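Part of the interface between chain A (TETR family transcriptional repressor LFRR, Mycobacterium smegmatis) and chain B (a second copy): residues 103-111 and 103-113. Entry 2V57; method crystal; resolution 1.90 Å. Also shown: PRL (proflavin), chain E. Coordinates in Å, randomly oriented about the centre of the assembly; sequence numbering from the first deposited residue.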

# COMPACT_ATOMS: atom_id res chain seq x y z
N VAL A 103 0.33 6.73 -8.14
CA VAL A 103 0.39 5.28 -8.10
C VAL A 103 -0.13 4.77 -6.76
O VAL A 103 -0.91 3.82 -6.69
N LEU A 104 0.28 5.42 -5.67
CA LEU A 104 -0.26 5.06 -4.37
C LEU A 104 -1.78 5.22 -4.36
O LEU A 104 -2.50 4.37 -3.85
N PHE A 105 -2.26 6.32 -4.92
CA PHE A 105 -3.70 6.54 -4.98
C PHE A 105 -4.42 5.39 -5.69
O PHE A 105 -5.41 4.84 -5.17
N VAL A 106 -3.94 5.02 -6.88
CA VAL A 106 -4.62 4.00 -7.66
C VAL A 106 -4.68 2.64 -6.95
O VAL A 106 -5.69 1.92 -7.02
N TYR A 107 -3.59 2.27 -6.28
CA TYR A 107 -3.57 0.99 -5.58
C TYR A 107 -4.34 0.99 -4.27
O TYR A 107 -4.81 -0.06 -3.82
N TYR A 108 -4.51 2.16 -3.65
CA TYR A 108 -5.16 2.20 -2.33
C TYR A 108 -6.62 2.67 -2.28
O TYR A 108 -7.33 2.40 -1.29
N GLU A 109 -7.09 3.34 -3.32
CA GLU A 109 -8.48 3.79 -3.36
C GLU A 109 -9.36 2.56 -3.55
O GLU A 109 -9.27 1.88 -4.58
N PRO A 110 -10.20 2.25 -2.56
CA PRO A 110 -10.88 0.95 -2.51
C PRO A 110 -11.78 0.63 -3.71
O PRO A 110 -11.92 -0.54 -4.06
N SER A 111 -12.38 1.65 -4.33
CA SER A 111 -13.35 1.39 -5.38
C SER A 111 -12.68 1.11 -6.71
O SER A 111 -13.34 0.74 -7.69
N VAL B 103 -5.47 -4.49 7.08
CA VAL B 103 -4.38 -3.51 7.07
C VAL B 103 -4.16 -2.90 5.68
O VAL B 103 -3.78 -1.73 5.58
N LEU B 104 -4.41 -3.66 4.62
CA LEU B 104 -4.32 -3.13 3.26
C LEU B 104 -5.38 -2.07 3.03
O LEU B 104 -5.20 -1.13 2.24
N PHE B 105 -6.51 -2.24 3.69
CA PHE B 105 -7.60 -1.28 3.52
C PHE B 105 -7.27 0.02 4.27
O PHE B 105 -7.47 1.11 3.73
N VAL B 106 -6.73 -0.08 5.49
CA VAL B 106 -6.56 1.12 6.30
C VAL B 106 -5.19 1.82 6.23
O VAL B 106 -5.06 2.96 6.65
N TYR B 107 -4.18 1.14 5.69
CA TYR B 107 -2.82 1.69 5.70
C TYR B 107 -2.69 3.12 5.18
O TYR B 107 -2.13 3.98 5.85
N TYR B 108 -3.24 3.38 3.99
CA TYR B 108 -3.04 4.66 3.29
C TYR B 108 -4.26 5.57 3.48
O TYR B 108 -4.38 6.61 2.84
N GLU B 109 -5.17 5.16 4.37
CA GLU B 109 -6.41 5.90 4.59
C GLU B 109 -6.31 7.38 5.00
O GLU B 109 -7.13 8.19 4.57
N PRO B 110 -5.33 7.75 5.86
CA PRO B 110 -5.20 9.19 6.12
C PRO B 110 -4.98 9.98 4.84
O PRO B 110 -5.55 11.06 4.68
N SER B 111 -4.18 9.45 3.92
CA SER B 111 -3.94 10.12 2.65
C SER B 111 -5.18 10.06 1.78
O SER B 111 -5.60 11.07 1.24
N ILE B 112 -5.77 8.88 1.67
CA ILE B 112 -6.95 8.69 0.83
C ILE B 112 -8.08 9.63 1.25
O ILE B 112 -8.75 10.20 0.40
N LEU B 113 -8.27 9.81 2.56
CA LEU B 113 -9.32 10.68 3.07
C LEU B 113 -8.85 12.10 3.33
O LEU B 113 -9.61 12.91 3.84

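Two copies of LFRR meet here asymmetrically, burying 496 Å² between the stretches, with the two Tyr108 residues at the centre. A:Tyr108 (chi1 m, -81°) and B:Tyr108 (chi1 t, -160°) both point toward the other stretch. The rings do not stack squarely: the planes lie at 29°, the centroids are 5.3 Å apart, and the rings barely overlap. Instead, B:Tyr108 CB sits over the face of the A:Tyr108 ring, 3.7 Å from its centroid, in a CH-pi contact. The B:Tyr108 ring runs on against the chain A helix, where its CZ lies 3.6 Å from A:Leu104 CB and its OH 3.4 Å from A:Leu104 CD1; A:Leu104 (m, t) is buried. B:Ile112 (m, m), on the short helix that follows B:Tyr108, brings its CD1 to 4.0 Å from A:Phe105 CD1 (A:Phe105 chi1 t) and 4.2 Å from A:Tyr108 CB. Farther out, A:Pro110 points toward chain B and sets its CG 3.9 Å from B:Phe105 CE1; the CA-to-CB bond of B:Phe105 (chi1 t) points away, but the end of its ring comes nearer.

No hydrogen bond joins the stretches directly. At the edge of the A:Tyr108 ring, CE1 approaches B:Leu104 O at 3.5 Å, while its OH lies 3.7 Å from B:Tyr107 CD2 and is hydrogen-bonded elsewhere in the structure. Water links the backbones: the O of water 2 lies 2.9 Å from A:Tyr108 O and 3.5 Å from B:Leu104 O, donating to both, the second bond weak; the O of water 1 lies 3.0 Å from A:Tyr108 O and 3.2 Å from B:Phe105 O, within hydrogen-bonding reach of both. Within chain A, A:Glu109 OE1 accepts from A:Ser111 OG (2.5 Å) and A:Ser111 N (2.8 Å); A:Tyr107, out of reach of the chain B stretch, brings its OH to 3.0 Å from proflavin N10.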

# COMPACT_ATOMS: atom_id res chain seq x y z
CB VAL A 103 1.83 4.76 -8.39
CG1 VAL A 103 1.91 3.24 -8.21
CG2 VAL A 103 2.26 5.17 -9.80
CB LEU A 104 0.36 5.92 -3.26
CG LEU A 104 1.88 5.80 -3.07
CD1 LEU A 104 2.35 6.87 -2.10
CD2 LEU A 104 2.25 4.41 -2.58
CB PHE A 105 -4.00 7.85 -5.69
CG PHE A 105 -5.49 8.15 -5.81
CD1 PHE A 105 -6.17 8.74 -4.76
CD2 PHE A 105 -6.18 7.85 -6.97
CE1 PHE A 105 -7.52 9.02 -4.86
CE2 PHE A 105 -7.54 8.14 -7.08
CZ PHE A 105 -8.20 8.72 -6.02
CB VAL A 106 -3.94 3.83 -9.05
CG1 VAL A 106 -4.25 2.47 -9.63
CG2 VAL A 106 -4.36 4.97 -9.97
CB TYR A 107 -2.12 0.53 -5.37
CG TYR A 107 -1.54 -0.09 -6.61
CD1 TYR A 107 -1.63 -1.46 -6.84
CD2 TYR A 107 -0.92 0.70 -7.57
CE1 TYR A 107 -1.12 -2.03 -8.00
CE2 TYR A 107 -0.41 0.13 -8.74
CZ TYR A 107 -0.50 -1.23 -8.94
OH TYR A 107 0.02 -1.77 -10.10
CB TYR A 108 -4.28 2.95 -1.34
CG TYR A 108 -3.16 2.11 -0.78
CD1 TYR A 108 -3.45 1.04 0.07
CD2 TYR A 108 -1.84 2.39 -1.06
CE1 TYR A 108 -2.43 0.26 0.61
CE2 TYR A 108 -0.80 1.61 -0.54
CZ TYR A 108 -1.11 0.55 0.31
OH TYR A 108 -0.11 -0.24 0.86
CB GLU A 109 -8.70 4.81 -4.48
CG GLU A 109 -9.79 5.84 -4.18
CD GLU A 109 -11.19 5.25 -4.22
OE1 GLU A 109 -11.40 4.25 -4.94
OE2 GLU A 109 -12.10 5.78 -3.53
CB PRO A 110 -11.74 1.06 -1.24
CG PRO A 110 -11.05 2.08 -0.39
CD PRO A 110 -10.46 3.07 -1.37
CB SER A 111 -14.28 2.59 -5.54
OG SER A 111 -13.58 3.68 -6.11
CB VAL B 103 -3.07 -4.11 7.65
CG1 VAL B 103 -1.93 -3.09 7.58
CG2 VAL B 103 -3.31 -4.59 9.09
CB LEU B 104 -4.53 -4.25 2.23
CG LEU B 104 -3.49 -5.36 2.19
CD1 LEU B 104 -4.06 -6.56 1.45
CD2 LEU B 104 -2.20 -4.88 1.52
CB PHE B 105 -8.94 -1.89 3.98
CG PHE B 105 -10.16 -1.02 3.73
CD1 PHE B 105 -10.93 -1.18 2.59
CD2 PHE B 105 -10.57 -0.09 4.67
CE1 PHE B 105 -12.07 -0.41 2.37
CE2 PHE B 105 -11.71 0.69 4.46
CZ PHE B 105 -12.45 0.53 3.30
CB VAL B 106 -6.93 0.89 7.80
CG1 VAL B 106 -8.35 0.31 7.91
CG2 VAL B 106 -5.89 -0.02 8.48
CB TYR B 107 -1.86 0.76 4.95
CG TYR B 107 -0.42 1.23 5.02
CD1 TYR B 107 0.34 1.08 6.19
CD2 TYR B 107 0.18 1.84 3.93
CE1 TYR B 107 1.65 1.52 6.26
CE2 TYR B 107 1.50 2.28 3.99
CZ TYR B 107 2.23 2.12 5.15
OH TYR B 107 3.54 2.56 5.21
CB TYR B 108 -2.78 4.39 1.79
CG TYR B 108 -2.11 5.53 1.05
CD1 TYR B 108 -0.84 5.98 1.42
CD2 TYR B 108 -2.75 6.16 -0.03
CE1 TYR B 108 -0.22 7.05 0.75
CE2 TYR B 108 -2.14 7.22 -0.71
CZ TYR B 108 -0.88 7.66 -0.32
OH TYR B 108 -0.27 8.71 -0.98
CB GLU B 109 -7.29 5.14 5.59
CG GLU B 109 -8.61 5.81 5.88
CD GLU B 109 -9.65 4.85 6.43
OE1 GLU B 109 -10.02 5.00 7.62
OE2 GLU B 109 -10.08 3.94 5.67
CB PRO B 110 -3.94 9.27 7.01
CG PRO B 110 -3.91 7.93 7.73
CD PRO B 110 -4.39 6.95 6.68
CB SER B 111 -2.74 9.51 1.90
OG SER B 111 -1.54 9.64 2.64
CB ILE B 112 -7.45 7.22 0.85
CG1 ILE B 112 -6.44 6.31 0.15
CG2 ILE B 112 -8.81 7.10 0.17
CD1 ILE B 112 -6.21 6.65 -1.31
CB LEU B 113 -9.91 10.12 4.37
CG LEU B 113 -10.42 8.68 4.30
CD1 LEU B 113 -10.92 8.25 5.67
CD2 LEU B 113 -11.52 8.56 3.26
C1 PRL E . 2.68 -5.24 -13.19
C2 PRL E . 2.88 -4.26 -14.18
C3 PRL E . 3.02 -2.92 -13.80
C4 PRL E . 2.96 -2.56 -12.46
C5 PRL E . 2.43 -3.62 -7.87
C6 PRL E . 2.22 -4.55 -6.85
C7 PRL E . 2.08 -5.90 -7.16
C8 PRL E . 2.15 -6.32 -8.48
C9 PRL E . 2.40 -5.82 -10.84
N10 PRL E . 2.69 -3.16 -10.19
C11 PRL E . 2.75 -3.53 -11.48
C12 PRL E . 2.35 -5.40 -9.50
C13 PRL E . 2.61 -4.87 -11.84
C14 PRL E . 2.50 -4.06 -9.20
N15 PRL E . 3.22 -1.98 -14.74
N16 PRL E . 2.16 -4.16 -5.55
O HOH W 1 -7.62 3.43 1.48
O HOH W 2 -7.04 -0.41 -0.61